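Long-range contact in N-acetylcysteine deacetylase (Bacillus subtilis, PDB 1YSJ), which probably catalyses the hydrolysis of N-acetylcysteine to cysteine and acetate, using two divalent metal ions per subunit: residues A[200-205]-A[277-282]. The protein carries 1 engineered substitution. Residues are numbered along the deposited sequence; the frame is centred on the assembly and turned at random.
Sequences MASVDR and VRTFQK
Asp-204 and Val-277 form an antiparallel hydrogen-bonded pair, Val-277 N reaching Asp-204 O at 2.8 Å and Asp-204 N returning to Val-277 O at 3.1 Å. Beyond this pair, a further backbone bond joins Ser-202 N to Thr-279 O (2.9 Å), while Arg-278 CA makes a CA-H...O contact with Ser-202 O. The buried hydroxyls of Ser-202 and Thr-279 lie close, OG to OG1 2.6 Å. A chi1 of 60° sets Ser-202 OG between its backbone N and carbonyl carbon, turned to Thr-279 OG1; the Ser-202 hydroxyl donates to a water, which donates in turn to Val-277 O and Asp-204 OD1, a bridge between the strands. The other carboxylate oxygen, OD2, forms a salt bridge with Arg-285 of helix 282-302. Ala-201 CB sits over one face of the Phe-280 ring, offset toward the rim, in a CH-pi contact 4.1 Å from the centroid. With an alanine at Phe-280 the ring is gone, and the Ala-201 methyl and the backbone from Met-200 C to Ala-201 N would probably lose their aromatic cover. Such pairing of central strands is characteristic of the four-stranded antiparallel sheet of the M20 dimerisation domain, here close to its junction with the dinickel catalytic domain.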
HETATM    1  N   MSE A 200       6.657  28.789  12.196  1.00 39.29           N
HETATM    2  CA  MSE A 200       6.553  27.672  11.262  1.00 42.67           C
HETATM    3  C   MSE A 200       6.526  26.361  12.020  1.00 39.32           C
HETATM    4  O   MSE A 200       7.180  26.218  13.047  1.00 40.64           O
HETATM    5  CB  MSE A 200       7.713  27.684  10.262  1.00 41.29           C
HETATM    6  CG  MSE A 200       7.853  28.991   9.510  1.00 44.24           C
HETATM    7 SE   MSE A 200       9.228  28.924   8.157  1.00 55.74          SE
HETATM    8  CE  MSE A 200       8.302  27.787   6.834  1.00 42.47           C
ATOM      9  N   ALA A 201       5.767  25.407  11.500  1.00 38.80           N
ATOM     10  CA  ALA A 201       5.494  24.159  12.196  1.00 36.46           C
ATOM     11  C   ALA A 201       6.719  23.260  12.338  1.00 35.85           C
ATOM     12  O   ALA A 201       7.642  23.305  11.524  1.00 33.18           O
ATOM     13  CB  ALA A 201       4.368  23.410  11.491  1.00 37.89           C
ATOM     14  N   SER A 202       6.717  22.454  13.395  1.00 35.39           N
ATOM     15  CA  SER A 202       7.641  21.344  13.520  1.00 36.25           C
ATOM     16  C   SER A 202       7.220  20.276  12.517  1.00 38.30           C
ATOM     17  O   SER A 202       6.041  20.162  12.187  1.00 39.41           O
ATOM     18  CB  SER A 202       7.599  20.777  14.936  1.00 36.10           C
ATOM     19  OG  SER A 202       6.297  20.317  15.261  1.00 39.64           O
ATOM     20  N   VAL A 203       8.178  19.516  12.007  1.00 39.84           N
ATOM     21  CA  VAL A 203       7.854  18.418  11.107  1.00 41.75           C
ATOM     22  C   VAL A 203       8.499  17.158  11.647  1.00 42.76           C
ATOM     23  O   VAL A 203       9.686  17.151  11.976  1.00 43.21           O
ATOM     24  CB  VAL A 203       8.303  18.673   9.634  1.00 43.03           C
ATOM     25  CG1 VAL A 203       7.820  17.545   8.730  1.00 42.60           C
ATOM     26  CG2 VAL A 203       7.775  20.016   9.116  1.00 40.80           C
ATOM     27  N   ASP A 204       7.700  16.102  11.759  1.00 43.11           N
ATOM     28  CA  ASP A 204       8.168  14.824  12.268  1.00 42.06           C
ATOM     29  C   ASP A 204       7.541  13.693  11.491  1.00 41.62           C
ATOM     30  O   ASP A 204       6.379  13.773  11.090  1.00 41.92           O
ATOM     31  CB  ASP A 204       7.850  14.686  13.756  1.00 41.77           C
ATOM     32  CG  ASP A 204       8.613  15.686  14.610  1.00 44.24           C
ATOM     33  OD1 ASP A 204       7.985  16.342  15.460  1.00 45.03           O
ATOM     34  OD2 ASP A 204       9.840  15.828  14.426  1.00 48.60           O
ATOM     35  N   ARG A 205       8.325  12.644  11.278  1.00 40.78           N
ATOM     36  CA  ARG A 205       7.891  11.474  10.532  1.00 41.18           C
ATOM     37  C   ARG A 205       7.458  10.387  11.510  1.00 38.98           C
ATOM     38  O   ARG A 205       8.065  10.220  12.568  1.00 37.68           O
ATOM     39  CB  ARG A 205       9.042  10.972   9.652  1.00 41.09           C
ATOM     40  CG  ARG A 205       8.646   9.980   8.571  1.00 43.49           C
ATOM     41  CD  ARG A 205       9.859   9.496   7.786  1.00 44.30           C
ATOM     42  NE  ARG A 205      10.630   8.493   8.517  1.00 53.75           N
ATOM     43  CZ  ARG A 205      11.815   8.023   8.135  1.00 57.35           C
ATOM     44  NH1 ARG A 205      12.386   8.459   7.019  1.00 62.77           N
ATOM     45  NH2 ARG A 205      12.433   7.114   8.876  1.00 58.82           N
ATOM     46  N   VAL A 277       3.668  14.566  11.415  1.00 41.62           N
ATOM     47  CA  VAL A 277       2.990  15.345  12.433  1.00 41.53           C
ATOM     48  C   VAL A 277       3.544  16.770  12.396  1.00 40.80           C
ATOM     49  O   VAL A 277       4.756  16.976  12.274  1.00 39.53           O
ATOM     50  CB  VAL A 277       3.182  14.730  13.835  1.00 42.24           C
ATOM     51  CG1 VAL A 277       2.334  15.464  14.857  1.00 43.92           C
ATOM     52  CG2 VAL A 277       2.819  13.253  13.818  1.00 42.75           C
ATOM     53  N   ARG A 278       2.645  17.744  12.483  1.00 40.89           N
ATOM     54  CA  ARG A 278       3.014  19.150  12.514  1.00 40.80           C
ATOM     55  C   ARG A 278       2.396  19.846  13.721  1.00 41.83           C
ATOM     56  O   ARG A 278       1.178  19.821  13.913  1.00 40.59           O
ATOM     57  CB  ARG A 278       2.614  19.837  11.207  1.00 41.27           C
ATOM     58  CG  ARG A 278       3.358  19.284   9.999  1.00 44.33           C
ATOM     59  CD  ARG A 278       2.922  19.913   8.696  1.00 52.98           C
ATOM     60  NE  ARG A 278       3.591  19.267   7.567  1.00 62.90           N
ATOM     61  CZ  ARG A 278       3.628  19.746   6.326  1.00 66.88           C
ATOM     62  NH1 ARG A 278       4.268  19.069   5.380  1.00 66.47           N
ATOM     63  NH2 ARG A 278       3.034  20.897   6.025  1.00 68.28           N
ATOM     64  N   THR A 279       3.257  20.436  14.549  1.00 43.71           N
ATOM     65  CA  THR A 279       2.836  21.161  15.749  1.00 44.20           C
ATOM     66  C   THR A 279       3.440  22.564  15.757  1.00 44.81           C
ATOM     67  O   THR A 279       4.376  22.849  15.007  1.00 45.31           O
ATOM     68  CB  THR A 279       3.283  20.449  17.046  1.00 43.90           C
ATOM     69  OG1 THR A 279       4.683  20.669  17.253  1.00 45.52           O
ATOM     70  CG2 THR A 279       3.000  18.947  16.992  1.00 42.50           C
ATOM     71  N   PHE A 280       2.911  23.429  16.616  1.00 45.69           N
ATOM     72  CA  PHE A 280       3.460  24.771  16.791  1.00 47.30           C
ATOM     73  C   PHE A 280       4.042  25.004  18.183  1.00 48.74           C
ATOM     74  O   PHE A 280       4.909  25.859  18.355  1.00 50.42           O
ATOM     75  CB  PHE A 280       2.427  25.845  16.423  1.00 45.96           C
ATOM     76  CG  PHE A 280       2.210  25.982  14.942  1.00 46.92           C
ATOM     77  CD1 PHE A 280       3.085  26.742  14.164  1.00 44.21           C
ATOM     78  CD2 PHE A 280       1.149  25.331  14.316  1.00 46.11           C
ATOM     79  CE1 PHE A 280       2.898  26.863  12.790  1.00 44.15           C
ATOM     80  CE2 PHE A 280       0.954  25.445  12.937  1.00 45.64           C
ATOM     81  CZ  PHE A 280       1.828  26.212  12.174  1.00 44.33           C
ATOM     82  N   GLN A 281       3.585  24.238  19.170  1.00 50.46           N
ATOM     83  CA  GLN A 281       4.176  24.314  20.508  1.00 53.10           C
ATOM     84  C   GLN A 281       5.033  23.097  20.861  1.00 53.70           C
ATOM     85  O   GLN A 281       4.803  21.992  20.361  1.00 53.40           O
ATOM     86  CB  GLN A 281       3.119  24.611  21.582  1.00 52.94           C
ATOM     87  CG  GLN A 281       2.537  26.048  21.537  1.00 56.36           C
ATOM     88  CD  GLN A 281       3.584  27.175  21.675  1.00 60.23           C
ATOM     89  OE1 GLN A 281       4.795  26.936  21.745  1.00 59.62           O
ATOM     90  NE2 GLN A 281       3.101  28.416  21.710  1.00 58.95           N
ATOM     91  N   LYS A 282       6.028  23.325  21.717  1.00 55.42           N
ATOM     92  CA  LYS A 282       7.056  22.329  22.045  1.00 56.55           C
ATOM     93  C   LYS A 282       6.490  21.113  22.769  1.00 55.89           C
ATOM     94  O   LYS A 282       6.899  19.982  22.504  1.00 55.55           O
ATOM     95  CB  LYS A 282       8.176  22.960  22.888  1.00 57.60           C
ATOM     96  CG  LYS A 282       8.774  24.247  22.318  1.00 60.96           C
ATOM     97  CD  LYS A 282       9.546  24.001  21.026  1.00 64.24           C
ATOM     98  CE  LYS A 282       9.869  25.309  20.313  1.00 63.85           C
ATOM     99  NZ  LYS A 282      10.448  25.083  18.960  1.00 61.95           N
TER
HETATM  100  O   HOH W   1       5.949  17.618  14.665  1.00 40.60           O